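Local structure of cyanuric acid amidohydrolase (Azorhizobium caulinodans, 4NQ3) at residues G39-N44 / F50-A55; N44-D49 / D306-R311; Q57-L62 / L76-G81; H89-E94 / A279-A284; S224-I229 / E329-G334. The protein hydrolyses cyanuric acid, opening its s-triazine ring to give carboxybiuret, which decarboxylates to biuret, a step in the breakdown of herbicides such as atrazine. One frame throughout, in Å; residues are numbered along the deposited sequence.

Interaction 1: G39-N44 / F50-A55; sequences GKTEGN and FSRGFA. With BR8 (barbituric acid), chain C.
The first half of a beta-alpha-beta unit turns a corner here: T41, last residue of strand 34-41, meets S51, first residue of helix 51-67. T41 OG1 donates to S51 OG at 2.8 Å, and the same serine oxygen takes a weak bond from G43 N at 2.9 Å, bent to 122° at the hydrogen. The stronger partner of S51 lies just upstream, D49 OD1, so three groups converge on one hydroxyl. With OG1 set between the backbone N and the carbonyl carbon (chi1 61°), the T41 hydroxyl reaches S51, while the methyl branch CG2 runs alongside the helix and packs on A55 CB at 3.9 Å. The short segments 39-41 and 51-55 cross at 129°, their axes approaching to 8.7 Å, so the helix runs back obliquely against the strand as the chain begins its crossover toward strand 75-80. One residue on, R52 serves the substrate site. T41 OG1 lies 3.8 Å from R52 CG, at the base of a side chain whose bend at chi3 brings the guanidinium edge to barbituric acid. R52 NH1 donates to ligand atom O2 at 2.9 Å, with that oxygen near the guanidinium plane. A salt bridge from R52 NE to E230 and a bond from R52 NH1 to C46 O hold the group from other directions.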
# COMPACT_ATOMS: atom_id res chain seq x y z
N GLY A 39 16.82 2.48 -16.93
CA GLY A 39 15.83 3.44 -16.49
C GLY A 39 15.40 3.17 -15.07
O GLY A 39 15.38 2.02 -14.65
N LYS A 40 15.05 4.23 -14.34
CA LYS A 40 14.28 4.11 -13.11
C LYS A 40 12.91 4.65 -13.45
O LYS A 40 12.79 5.79 -13.87
CB LYS A 40 14.92 4.90 -11.98
CG LYS A 40 16.21 4.31 -11.49
CD LYS A 40 15.99 2.86 -11.09
CE LYS A 40 14.98 2.74 -9.94
NZ LYS A 40 14.65 1.30 -9.68
N THR A 41 11.88 3.82 -13.33
CA THR A 41 10.52 4.28 -13.65
C THR A 41 9.63 4.29 -12.40
O THR A 41 9.89 3.55 -11.46
CB THR A 41 9.92 3.42 -14.77
OG1 THR A 41 9.83 2.05 -14.34
CG2 THR A 41 10.82 3.46 -15.98
N GLU A 42 8.59 5.11 -12.41
CA GLU A 42 7.77 5.41 -11.21
C GLU A 42 6.89 4.30 -10.66
O GLU A 42 6.12 4.56 -9.74
CB GLU A 42 6.82 6.58 -11.51
CG GLU A 42 7.49 7.90 -11.69
CD GLU A 42 6.86 8.72 -12.80
OE1 GLU A 42 6.09 9.68 -12.49
OE2 GLU A 42 7.18 8.41 -13.99
N GLY A 43 6.98 3.10 -11.22
CA GLY A 43 6.19 1.96 -10.76
C GLY A 43 6.55 1.52 -9.35
O GLY A 43 7.32 2.20 -8.66
N ASN A 44 5.98 0.41 -8.88
CA ASN A 44 6.31 -0.05 -7.53
C ASN A 44 7.52 -0.96 -7.51
O ASN A 44 7.97 -1.36 -6.43
CB ASN A 44 5.11 -0.74 -6.86
CG ASN A 44 4.63 -1.97 -7.59
OD1 ASN A 44 5.32 -2.54 -8.43
ND2 ASN A 44 3.42 -2.41 -7.24
N PHE A 50 3.69 -1.69 -14.25
CA PHE A 50 3.59 -1.55 -15.70
C PHE A 50 4.25 -0.28 -16.19
O PHE A 50 4.24 0.00 -17.39
CB PHE A 50 2.13 -1.61 -16.14
CG PHE A 50 1.45 -2.84 -15.68
CD1 PHE A 50 1.67 -4.06 -16.34
CD2 PHE A 50 0.66 -2.83 -14.53
CE1 PHE A 50 1.08 -5.24 -15.88
CE2 PHE A 50 0.06 -4.01 -14.07
CZ PHE A 50 0.27 -5.20 -14.73
N SER A 51 4.85 0.49 -15.28
CA SER A 51 5.58 1.64 -15.73
C SER A 51 6.79 1.16 -16.55
O SER A 51 7.20 1.81 -17.50
CB SER A 51 6.00 2.52 -14.56
OG SER A 51 7.04 1.92 -13.82
N ARG A 52 7.32 -0.02 -16.20
CA ARG A 52 8.48 -0.61 -16.89
C ARG A 52 8.14 -0.88 -18.35
O ARG A 52 8.85 -0.43 -19.26
CB ARG A 52 8.92 -1.92 -16.20
CG ARG A 52 9.56 -1.73 -14.83
CD ARG A 52 9.98 -3.04 -14.18
NE ARG A 52 8.88 -4.00 -14.18
CZ ARG A 52 8.41 -4.61 -13.11
NH1 ARG A 52 8.94 -4.37 -11.92
NH2 ARG A 52 7.41 -5.46 -13.23
N GLY A 53 7.08 -1.66 -18.57
CA GLY A 53 6.68 -2.03 -19.91
C GLY A 53 6.27 -0.83 -20.73
O GLY A 53 6.58 -0.75 -21.93
N PHE A 54 5.62 0.12 -20.07
CA PHE A 54 5.22 1.37 -20.69
C PHE A 54 6.44 2.15 -21.22
O PHE A 54 6.44 2.62 -22.35
CB PHE A 54 4.42 2.21 -19.67
CG PHE A 54 3.65 3.35 -20.27
CD1 PHE A 54 3.48 3.45 -21.64
CD2 PHE A 54 3.07 4.30 -19.47
CE1 PHE A 54 2.76 4.50 -22.20
CE2 PHE A 54 2.35 5.34 -20.03
CZ PHE A 54 2.20 5.44 -21.39
N ALA A 55 7.49 2.27 -20.41
CA ALA A 55 8.72 2.94 -20.86
C ALA A 55 9.36 2.17 -22.02
O ALA A 55 9.88 2.77 -22.96
CB ALA A 55 9.71 3.08 -19.72
N1 BR8 C . 12.60 -4.96 -10.50
C2 BR8 C . 12.33 -3.63 -10.55
O2 BR8 C . 11.50 -3.25 -11.34
N3 BR8 C . 12.98 -2.76 -9.72
C4 BR8 C . 13.95 -3.20 -8.78
O4 BR8 C . 14.50 -2.38 -8.05
C5 BR8 C . 14.37 -4.66 -8.65
C6 BR8 C . 13.55 -5.49 -9.63
O8 BR8 C . 13.72 -6.69 -9.66

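Interaction 2: N44-D49 / D306-R311; sequences NGCVND and DISPTR. With BR8 (barbituric acid), chain C.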
# COMPACT_ATOMS: atom_id res chain seq x y z
N ASN A 44 5.98 0.41 -8.88
CA ASN A 44 6.31 -0.05 -7.53
C ASN A 44 7.52 -0.96 -7.51
O ASN A 44 7.97 -1.36 -6.43
CB ASN A 44 5.11 -0.74 -6.86
CG ASN A 44 4.63 -1.97 -7.59
OD1 ASN A 44 5.32 -2.54 -8.43
ND2 ASN A 44 3.42 -2.41 -7.24
N GLY A 45 8.04 -1.27 -8.69
CA GLY A 45 9.21 -2.10 -8.83
C GLY A 45 8.98 -3.57 -8.51
O GLY A 45 9.94 -4.32 -8.36
N CYS A 46 7.74 -4.01 -8.39
CA CYS A 46 7.51 -5.40 -8.04
C CYS A 46 6.78 -6.14 -9.16
O CYS A 46 7.15 -6.00 -10.34
CB CYS A 46 6.76 -5.50 -6.72
SG CYS A 46 7.72 -4.70 -5.35
N VAL A 47 5.78 -6.95 -8.84
CA VAL A 47 5.24 -7.78 -9.91
C VAL A 47 4.38 -6.96 -10.86
O VAL A 47 4.63 -6.94 -12.06
CB VAL A 47 4.42 -8.95 -9.39
CG1 VAL A 47 3.80 -9.67 -10.58
CG2 VAL A 47 5.30 -9.90 -8.59
N ASN A 48 3.35 -6.32 -10.32
CA ASN A 48 2.40 -5.51 -11.10
C ASN A 48 2.87 -4.08 -11.26
O ASN A 48 2.23 -3.13 -10.82
CB ASN A 48 1.04 -5.52 -10.42
CG ASN A 48 1.09 -4.97 -9.00
OD1 ASN A 48 2.15 -4.93 -8.35
ND2 ASN A 48 -0.06 -4.60 -8.48
N ASP A 49 4.02 -3.93 -11.90
CA ASP A 49 4.58 -2.64 -12.22
C ASP A 49 4.56 -2.53 -13.72
O ASP A 49 5.34 -3.18 -14.40
CB ASP A 49 5.99 -2.52 -11.66
CG ASP A 49 6.67 -1.18 -12.02
OD1 ASP A 49 6.23 -0.47 -12.99
OD2 ASP A 49 7.65 -0.84 -11.31
N ASP A 306 2.13 -4.11 4.14
CA ASP A 306 1.63 -2.96 3.41
C ASP A 306 2.64 -2.59 2.32
O ASP A 306 2.31 -2.50 1.15
CB ASP A 306 1.40 -1.78 4.36
CG ASP A 306 0.31 -2.06 5.39
OD1 ASP A 306 -0.78 -2.55 4.99
OD2 ASP A 306 0.54 -1.77 6.59
N ILE A 307 3.90 -2.43 2.73
CA ILE A 307 4.98 -2.09 1.82
C ILE A 307 5.96 -3.26 1.66
O ILE A 307 6.55 -3.75 2.64
CB ILE A 307 5.73 -0.82 2.31
CG1 ILE A 307 4.75 0.35 2.42
CG2 ILE A 307 6.92 -0.51 1.40
CD1 ILE A 307 5.37 1.62 3.02
N SER A 308 6.09 -3.73 0.42
CA SER A 308 6.99 -4.83 0.05
C SER A 308 8.48 -4.51 0.34
O SER A 308 8.93 -3.40 0.06
CB SER A 308 6.77 -5.17 -1.44
OG SER A 308 7.79 -5.99 -1.93
N PRO A 309 9.24 -5.48 0.88
CA PRO A 309 10.59 -5.22 1.40
C PRO A 309 11.53 -4.42 0.50
O PRO A 309 12.07 -3.41 0.93
CB PRO A 309 11.16 -6.61 1.61
CG PRO A 309 9.97 -7.45 1.83
CD PRO A 309 8.91 -6.91 0.92
N THR A 310 11.67 -4.79 -0.76
CA THR A 310 12.55 -4.05 -1.66
C THR A 310 12.16 -2.59 -1.81
O THR A 310 13.02 -1.73 -2.04
CB THR A 310 12.53 -4.64 -3.01
OG1 THR A 310 11.18 -5.07 -3.27
CG2 THR A 310 13.47 -5.80 -3.06
N ARG A 311 10.87 -2.32 -1.70
CA ARG A 311 10.37 -0.96 -1.70
C ARG A 311 11.02 -0.15 -0.56
O ARG A 311 11.50 0.98 -0.78
CB ARG A 311 8.85 -0.97 -1.58
CG ARG A 311 8.13 0.04 -2.43
CD ARG A 311 7.12 -0.65 -3.31
NE ARG A 311 5.95 0.20 -3.58
CZ ARG A 311 6.00 1.45 -4.05
NH1 ARG A 311 7.16 2.06 -4.27
NH2 ARG A 311 4.87 2.12 -4.27
N1 BR8 C . 12.60 -4.96 -10.50
C2 BR8 C . 12.33 -3.63 -10.55
O2 BR8 C . 11.50 -3.25 -11.34
N3 BR8 C . 12.98 -2.76 -9.72
C4 BR8 C . 13.95 -3.20 -8.78
O4 BR8 C . 14.50 -2.38 -8.05
C5 BR8 C . 14.37 -4.66 -8.65
C6 BR8 C . 13.55 -5.49 -9.63
O8 BR8 C . 13.72 -6.69 -9.66
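Van der Waals packing carries the contact between N44 and R311. The CB of N44 sits over one face of the R311 guanidinium, 3.4 Å above its plane and displaced toward the rim, and R311 CD reaches N44 O at 3.3 Å. The arginine chain is bent at chi2 and chi3, which folds its flat end across the asparagine; a salt bridge from R311 NH1 to E83 ties down the polar end. A second patch is built round sulfur: C46 SG lies 3.7 Å from S308 OG and 4.1 Å from T310 OG1, the two hydroxyl side chains standing at the start of helix 309-325.

Hydrogen bonds act inside the 44-49 loop rather than across the contact. N44 OD1 accepts from C46 N at 2.8 Å, an Asx turn, although the donor stands 40° out of the carbonyl plane. CG of N44 lies between the backbone N and the carbonyl carbon (chi1 61°), which lets the amide also serve N48 OD1, N44 ND2 donating almost straight (173°) at 3.0 Å. G45 N is bonded to D49 OD2 on the anti side of the carboxylate. S305 OG of the fourth subunit also takes the N-H of V47.

The loop presents G45 O 3.3 Å from barbituric acid C2; T310, predicted to matter for specificity, lies near G334, so the pairing borders the substrate site where two repeating units meet.

Interaction 3: Q57-L62 / L76-G81; sequences QSLQML and LVMSGG. With BR8 (barbituric acid), chain C.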
# COMPACT_ATOMS: atom_id res chain seq x y z
N GLN A 57 7.96 0.16 -24.29
CA GLN A 57 7.18 0.37 -25.50
C GLN A 57 7.49 1.73 -26.08
O GLN A 57 7.68 1.87 -27.27
CB GLN A 57 5.70 0.25 -25.20
CG GLN A 57 4.83 0.06 -26.41
CD GLN A 57 3.38 -0.18 -26.05
OE1 GLN A 57 2.72 0.68 -25.42
NE2 GLN A 57 2.87 -1.34 -26.46
N SER A 58 7.55 2.73 -25.21
CA SER A 58 7.77 4.08 -25.66
C SER A 58 9.14 4.24 -26.27
O SER A 58 9.31 4.91 -27.30
CB SER A 58 7.60 5.05 -24.51
OG SER A 58 6.26 4.97 -24.08
N LEU A 59 10.12 3.61 -25.62
CA LEU A 59 11.48 3.65 -26.10
C LEU A 59 11.61 2.87 -27.40
O LEU A 59 12.27 3.34 -28.33
CB LEU A 59 12.42 3.11 -25.05
CG LEU A 59 12.78 4.12 -23.96
CD1 LEU A 59 13.57 3.43 -22.83
CD2 LEU A 59 13.53 5.30 -24.56
N GLN A 60 10.96 1.71 -27.47
CA GLN A 60 10.98 0.88 -28.67
C GLN A 60 10.41 1.64 -29.89
O GLN A 60 11.04 1.64 -30.96
CB GLN A 60 10.19 -0.40 -28.45
CG GLN A 60 10.93 -1.54 -27.79
CD GLN A 60 9.98 -2.68 -27.37
OE1 GLN A 60 8.74 -2.54 -27.45
NE2 GLN A 60 10.54 -3.82 -26.96
N MSE A 61 9.26 2.31 -29.70
CA MSE A 61 8.68 3.17 -30.73
C MSE A 61 9.62 4.25 -31.23
O MSE A 61 9.79 4.40 -32.44
CB MSE A 61 7.41 3.84 -30.23
CG MSE A 61 6.21 2.94 -30.21
SE MSE A 61 4.78 3.86 -29.29
CE MSE A 61 4.28 5.00 -30.81
N LEU A 62 10.22 5.00 -30.33
CA LEU A 62 11.17 6.03 -30.75
C LEU A 62 12.38 5.42 -31.49
O LEU A 62 12.80 5.93 -32.55
CB LEU A 62 11.64 6.84 -29.55
CG LEU A 62 12.57 8.02 -29.81
CD1 LEU A 62 12.52 8.88 -28.63
CD2 LEU A 62 13.95 7.50 -29.92
N LEU A 76 17.22 -2.85 -23.21
CA LEU A 76 16.36 -1.98 -22.43
C LEU A 76 16.16 -2.58 -21.03
O LEU A 76 15.44 -3.57 -20.86
CB LEU A 76 15.02 -1.78 -23.15
CG LEU A 76 15.08 -1.04 -24.50
CD1 LEU A 76 13.69 -0.83 -25.11
CD2 LEU A 76 15.79 0.32 -24.39
N VAL A 77 16.84 -2.00 -20.05
CA VAL A 77 16.68 -2.36 -18.65
C VAL A 77 15.86 -1.31 -17.91
O VAL A 77 16.39 -0.25 -17.54
CB VAL A 77 18.04 -2.51 -17.91
CG1 VAL A 77 17.82 -3.00 -16.51
CG2 VAL A 77 18.98 -3.40 -18.68
N MSE A 78 14.58 -1.57 -17.70
CA MSE A 78 13.77 -0.62 -16.95
C MSE A 78 13.56 -1.15 -15.56
O MSE A 78 12.85 -2.12 -15.36
CB MSE A 78 12.44 -0.36 -17.63
CG MSE A 78 12.54 0.27 -19.03
SE MSE A 78 13.27 2.09 -18.99
CE MSE A 78 14.96 1.70 -19.89
N SER A 79 14.19 -0.51 -14.58
CA SER A 79 14.02 -0.90 -13.19
C SER A 79 13.06 0.04 -12.51
O SER A 79 13.32 1.24 -12.44
CB SER A 79 15.34 -0.89 -12.44
OG SER A 79 15.14 -1.38 -11.14
N GLY A 80 11.93 -0.51 -12.06
CA GLY A 80 10.89 0.26 -11.41
C GLY A 80 11.21 0.52 -9.96
O GLY A 80 12.15 -0.05 -9.39
N GLY A 81 10.43 1.40 -9.34
CA GLY A 81 10.59 1.68 -7.92
C GLY A 81 11.46 2.89 -7.67
O GLY A 81 12.69 2.78 -7.63
N1 BR8 C . 12.60 -4.96 -10.50
C2 BR8 C . 12.33 -3.63 -10.55
O2 BR8 C . 11.50 -3.25 -11.34
N3 BR8 C . 12.98 -2.76 -9.72
C4 BR8 C . 13.95 -3.20 -8.78
O4 BR8 C . 14.50 -2.38 -8.05
C5 BR8 C . 14.37 -4.66 -8.65
C6 BR8 C . 13.55 -5.49 -9.63
O8 BR8 C . 13.72 -6.69 -9.66
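L59 CG lies anti to the carbonyl carbon (chi1 -81°) and the chain runs on extended, swinging CD1 out from helix 51-67 toward selenomethionine M78, whose chain is bent at both chi2 and chi3 so that CE meets it. The methyl-to-methyl distance, L59 CD1 to M78 CE, is 3.7 Å, the two side chains crossing at a slant. L76, two residues earlier on the same face of the strand, divides its branches: CD2 touches L59 CD1 at 4.1 Å, and CD1 lies against the aliphatic part of Q60, 3.9 Å from its CG. All of this is apolar packing, as fits a helix lying on a sheet face; the axes of the two short segments are 10.3 Å apart and run at 153°, nearly antiparallel.

The strand's far end belongs to the ligand. G80 N donates to barbituric acid O2 at 2.9 Å, and ligand N3 returns a bond to G80 O at 2.9 Å and 163°, a paired backbone grip on one edge of the ring. S79 OG, hydrogen-bonded to K40 NZ, also lies 2.9 Å from N3. The contact thus packs the helix of the beta-alpha-beta crossover 34-41, 51-67, 75-80 onto its second parallel strand, which delivers substrate-binding residues at its C-terminal end.

Interaction 4: H89-E94 / A279-A284; sequences HFLVFE and ATIVLA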
# COMPACT_ATOMS: atom_id res chain seq x y z
N HIS A 89 14.60 8.63 -14.14
CA HIS A 89 15.48 9.00 -15.26
C HIS A 89 15.88 7.83 -16.16
O HIS A 89 15.69 6.67 -15.80
CB HIS A 89 16.73 9.66 -14.73
CG HIS A 89 17.56 8.74 -13.89
ND1 HIS A 89 17.23 8.42 -12.60
CD2 HIS A 89 18.68 8.04 -14.17
CE1 HIS A 89 18.12 7.58 -12.10
NE2 HIS A 89 19.02 7.34 -13.04
N PHE A 90 16.42 8.16 -17.33
CA PHE A 90 17.05 7.19 -18.22
C PHE A 90 18.58 7.35 -18.20
O PHE A 90 19.10 8.45 -18.09
CB PHE A 90 16.55 7.35 -19.66
CG PHE A 90 15.11 7.03 -19.84
CD1 PHE A 90 14.54 5.98 -19.14
CD2 PHE A 90 14.32 7.79 -20.69
CE1 PHE A 90 13.18 5.68 -19.30
CE2 PHE A 90 12.96 7.50 -20.86
CZ PHE A 90 12.39 6.45 -20.16
N LEU A 91 19.29 6.25 -18.33
CA LEU A 91 20.73 6.23 -18.51
C LEU A 91 21.04 5.65 -19.89
O LEU A 91 20.92 4.43 -20.08
CB LEU A 91 21.36 5.37 -17.45
CG LEU A 91 22.73 5.81 -17.04
CD1 LEU A 91 22.69 7.30 -16.82
CD2 LEU A 91 23.07 5.06 -15.77
N VAL A 92 21.43 6.47 -20.86
CA VAL A 92 21.72 5.94 -22.19
C VAL A 92 23.20 5.69 -22.37
O VAL A 92 24.01 6.58 -22.13
CB VAL A 92 21.26 6.88 -23.30
CG1 VAL A 92 21.63 6.26 -24.65
CG2 VAL A 92 19.77 7.08 -23.24
N PHE A 93 23.54 4.48 -22.78
CA PHE A 93 24.91 4.03 -23.01
C PHE A 93 25.20 3.97 -24.50
O PHE A 93 24.62 3.12 -25.20
CB PHE A 93 25.14 2.66 -22.39
CG PHE A 93 25.14 2.67 -20.89
CD1 PHE A 93 26.30 2.99 -20.19
CD2 PHE A 93 23.99 2.35 -20.18
CE1 PHE A 93 26.30 2.99 -18.79
CE2 PHE A 93 23.98 2.34 -18.79
CZ PHE A 93 25.14 2.66 -18.09
N GLU A 94 26.09 4.84 -24.98
CA GLU A 94 26.38 4.95 -26.41
C GLU A 94 27.82 4.56 -26.69
O GLU A 94 28.69 4.84 -25.90
CB GLU A 94 26.13 6.39 -26.86
CG GLU A 94 26.32 6.68 -28.34
CD GLU A 94 26.19 8.17 -28.66
OE1 GLU A 94 26.05 8.95 -27.70
OE2 GLU A 94 26.21 8.56 -29.86
N ALA A 279 27.11 15.51 -11.49
CA ALA A 279 27.54 14.69 -12.62
C ALA A 279 27.85 13.24 -12.25
O ALA A 279 27.90 12.38 -13.13
CB ALA A 279 28.73 15.31 -13.28
N THR A 280 28.09 12.95 -10.97
CA THR A 280 28.39 11.56 -10.59
C THR A 280 27.24 10.61 -10.96
O THR A 280 26.07 10.90 -10.71
CB THR A 280 28.65 11.44 -9.07
OG1 THR A 280 29.53 12.47 -8.63
CG2 THR A 280 29.24 10.08 -8.76
N ILE A 281 27.58 9.50 -11.60
CA ILE A 281 26.59 8.49 -11.93
C ILE A 281 26.71 7.34 -10.94
O ILE A 281 27.80 6.78 -10.79
CB ILE A 281 26.80 7.96 -13.34
CG1 ILE A 281 26.54 9.06 -14.36
CG2 ILE A 281 25.94 6.73 -13.58
CD1 ILE A 281 26.84 8.60 -15.74
N VAL A 282 25.60 6.95 -10.31
CA VAL A 282 25.65 5.88 -9.30
C VAL A 282 24.70 4.75 -9.63
O VAL A 282 23.53 4.99 -9.92
CB VAL A 282 25.32 6.41 -7.89
CG1 VAL A 282 25.59 5.34 -6.86
CG2 VAL A 282 26.12 7.67 -7.59
N LEU A 283 25.19 3.52 -9.62
CA LEU A 283 24.33 2.34 -9.77
C LEU A 283 24.50 1.46 -8.54
O LEU A 283 25.63 1.05 -8.23
CB LEU A 283 24.70 1.55 -11.03
CG LEU A 283 25.03 2.42 -12.23
CD1 LEU A 283 25.73 1.61 -13.29
CD2 LEU A 283 23.79 3.02 -12.79
N ALA A 284 23.43 1.16 -7.82
CA ALA A 284 23.60 0.41 -6.59
C ALA A 284 22.49 -0.61 -6.36
O ALA A 284 21.37 -0.40 -6.81
CB ALA A 284 23.68 1.34 -5.43
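Both segments are extended, but L91 and I281 face each other from two separate four-stranded sheets, with their CA atoms 9.1 Å apart, the nearest pair, so they join through side chains instead of sheet bonding. Strand 89-97 is an inner strand of one mixed sheet, strand 281-286 an inner strand of another, the two sheets being built alike in a protein of three repeating units. L91 bonds through its backbone with F38, while the side chain of I281 also touches V6 and I350, which places the contact within the packed interior between sheets. The CB atoms of L91 and I281 point toward the opposite strand; L283 starts off to one side, and its branch end turns in. Chi1 of -66° in I281 leaves CG2 as the branch that faces L91, the two side chains passing at a slant. One methyl does the joining: L91 CD2 lies 4.0 Å from I281 CG2 and 3.7 Å from L283 CD2.

Interaction 5: S224-I229 / E329-G334; sequences SCSSGI and EIYVSG. With BR8 (barbituric acid), chain C.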
# COMPACT_ATOMS: atom_id res chain seq x y z
N SER A 224 24.29 -7.16 -10.84
CA SER A 224 23.14 -6.32 -10.52
C SER A 224 21.92 -6.77 -11.32
O SER A 224 21.84 -6.56 -12.51
CB SER A 224 23.45 -4.86 -10.78
OG SER A 224 22.28 -4.09 -10.63
N CYS A 225 20.97 -7.42 -10.66
CA CYS A 225 19.84 -8.00 -11.37
C CYS A 225 18.51 -7.35 -11.04
O CYS A 225 18.22 -7.04 -9.89
CB CYS A 225 19.78 -9.48 -11.05
SG CYS A 225 21.37 -10.19 -11.46
N SER A 226 17.71 -7.14 -12.08
CA SER A 226 16.44 -6.46 -11.98
C SER A 226 15.39 -7.28 -12.74
O SER A 226 15.56 -7.58 -13.94
CB SER A 226 16.55 -5.04 -12.54
OG SER A 226 15.31 -4.37 -12.52
N SER A 227 14.33 -7.67 -12.04
CA SER A 227 13.33 -8.56 -12.60
C SER A 227 12.14 -7.72 -13.11
O SER A 227 11.92 -6.62 -12.66
CB SER A 227 12.90 -9.57 -11.53
OG SER A 227 12.03 -10.57 -12.04
N GLY A 228 11.40 -8.23 -14.09
CA GLY A 228 10.29 -7.48 -14.61
C GLY A 228 9.27 -8.34 -15.31
O GLY A 228 9.58 -9.39 -15.85
N ILE A 229 8.02 -7.90 -15.31
CA ILE A 229 6.94 -8.67 -15.91
C ILE A 229 6.95 -8.57 -17.42
O ILE A 229 6.29 -9.36 -18.10
CB ILE A 229 5.57 -8.21 -15.37
CG1 ILE A 229 4.47 -9.18 -15.78
CG2 ILE A 229 5.24 -6.82 -15.84
CD1 ILE A 229 3.17 -8.89 -15.05
N GLU A 329 19.28 11.85 -8.61
CA GLU A 329 19.13 11.16 -9.89
C GLU A 329 20.08 9.96 -9.91
O GLU A 329 21.02 9.92 -10.69
CB GLU A 329 19.43 12.11 -11.06
CG GLU A 329 18.46 12.04 -12.25
CD GLU A 329 18.64 13.22 -13.20
OE1 GLU A 329 19.79 13.42 -13.67
OE2 GLU A 329 17.67 13.97 -13.46
N ILE A 330 19.86 9.00 -9.01
CA ILE A 330 20.69 7.80 -8.93
C ILE A 330 19.90 6.51 -9.20
O ILE A 330 18.71 6.42 -8.93
CB ILE A 330 21.36 7.70 -7.54
CG1 ILE A 330 20.32 7.66 -6.45
CG2 ILE A 330 22.17 8.94 -7.24
CD1 ILE A 330 20.93 8.01 -5.14
N TYR A 331 20.59 5.50 -9.72
CA TYR A 331 19.96 4.23 -10.08
C TYR A 331 20.12 3.25 -8.91
O TYR A 331 21.20 2.74 -8.67
CB TYR A 331 20.57 3.67 -11.39
CG TYR A 331 20.06 2.29 -11.79
CD1 TYR A 331 20.51 1.15 -11.14
CD2 TYR A 331 19.13 2.13 -12.81
CE1 TYR A 331 20.06 -0.10 -11.48
CE2 TYR A 331 18.67 0.86 -13.17
CZ TYR A 331 19.15 -0.25 -12.49
OH TYR A 331 18.73 -1.54 -12.78
N VAL A 332 19.06 3.05 -8.16
CA VAL A 332 19.05 2.10 -7.05
C VAL A 332 18.00 1.03 -7.27
O VAL A 332 16.85 1.32 -7.51
CB VAL A 332 18.74 2.78 -5.72
CG1 VAL A 332 18.74 1.77 -4.60
CG2 VAL A 332 19.73 3.89 -5.47
N SER A 333 18.41 -0.22 -7.12
CA SER A 333 17.61 -1.37 -7.49
C SER A 333 17.50 -2.32 -6.28
O SER A 333 18.49 -2.55 -5.59
CB SER A 333 18.26 -2.06 -8.68
OG SER A 333 17.67 -3.32 -8.90
N GLY A 334 16.31 -2.85 -6.01
CA GLY A 334 16.09 -3.61 -4.78
C GLY A 334 16.25 -5.11 -4.95
O GLY A 334 16.08 -5.62 -6.04
N1 BR8 C . 12.60 -4.96 -10.50
C2 BR8 C . 12.33 -3.63 -10.55
O2 BR8 C . 11.50 -3.25 -11.34
N3 BR8 C . 12.98 -2.76 -9.72
C4 BR8 C . 13.95 -3.20 -8.78
O4 BR8 C . 14.50 -2.38 -8.05
C5 BR8 C . 14.37 -4.66 -8.65
C6 BR8 C . 13.55 -5.49 -9.63
O8 BR8 C . 13.72 -6.69 -9.66
O HOH W 1 19.47 -3.65 -11.11
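S226, Y331 and S333 approach one another with the same first torsion: each points its gamma atom away from its own backbone N. In S226 (chi1 177°) this turns OG toward barbituric acid, 3.4 Å from ligand N1; in Y331 it carries OH to S226 CB, at 4.1 Å. S333 OG stands 3.9 Å from C225 O. Direct contact is slight, and a water fills the join. It donates to S224 OG at 2.9 Å and is also hydrogen-bonded to S333 OG and to Y331 OH, the latter at 2.8 Å and in the plane of the tyrosine ring.

S226 is the nucleophile, its OG hydrogen-bonded to the active-site lysine K156; S333 OG is hydrogen-bonded to K285, consistent with another of the three potential Ser-Lys dyads. The backbones beside them grip barbituric acid. S227 N donates to ligand O8 with an angle of 167°, and ligand N1 bonds back to S227 O at 2.8 Å. G334 N donates to O4 at 2.8 Å, whereas a link from S333 OG to O4 is weak and unsettled.

The segments 224-227 and 331-334 cross at 69°, axes 7.4 Å apart, each an outermost strand, within the chain, of its own four-stranded sheet. Strand 150-157 pairs in parallel with the first, strand 281-286 likewise with the second, and helix 180-199 packs on C225 and S227.

Interactions 1, 2, 4 and 5 are buried, while interaction 3 is partly so. Interactions 1 and 3 share helix 51-67 and take neighbouring strands of one sheet, yet the first is polar at the helix start and the other apolar farther along. Interaction 2 shares N44 with interaction 1; R52 of the latter and the loop 44-49 meet beside the ligand. Interaction 4 is purely aliphatic, does not touch barbituric acid, and adjoins interaction 5 through A284, which bonds with Y331 and S333. Interaction 5 lies nearest the centre of the chain and relies on water and ligand, its S79 neighbour coming from interaction 3.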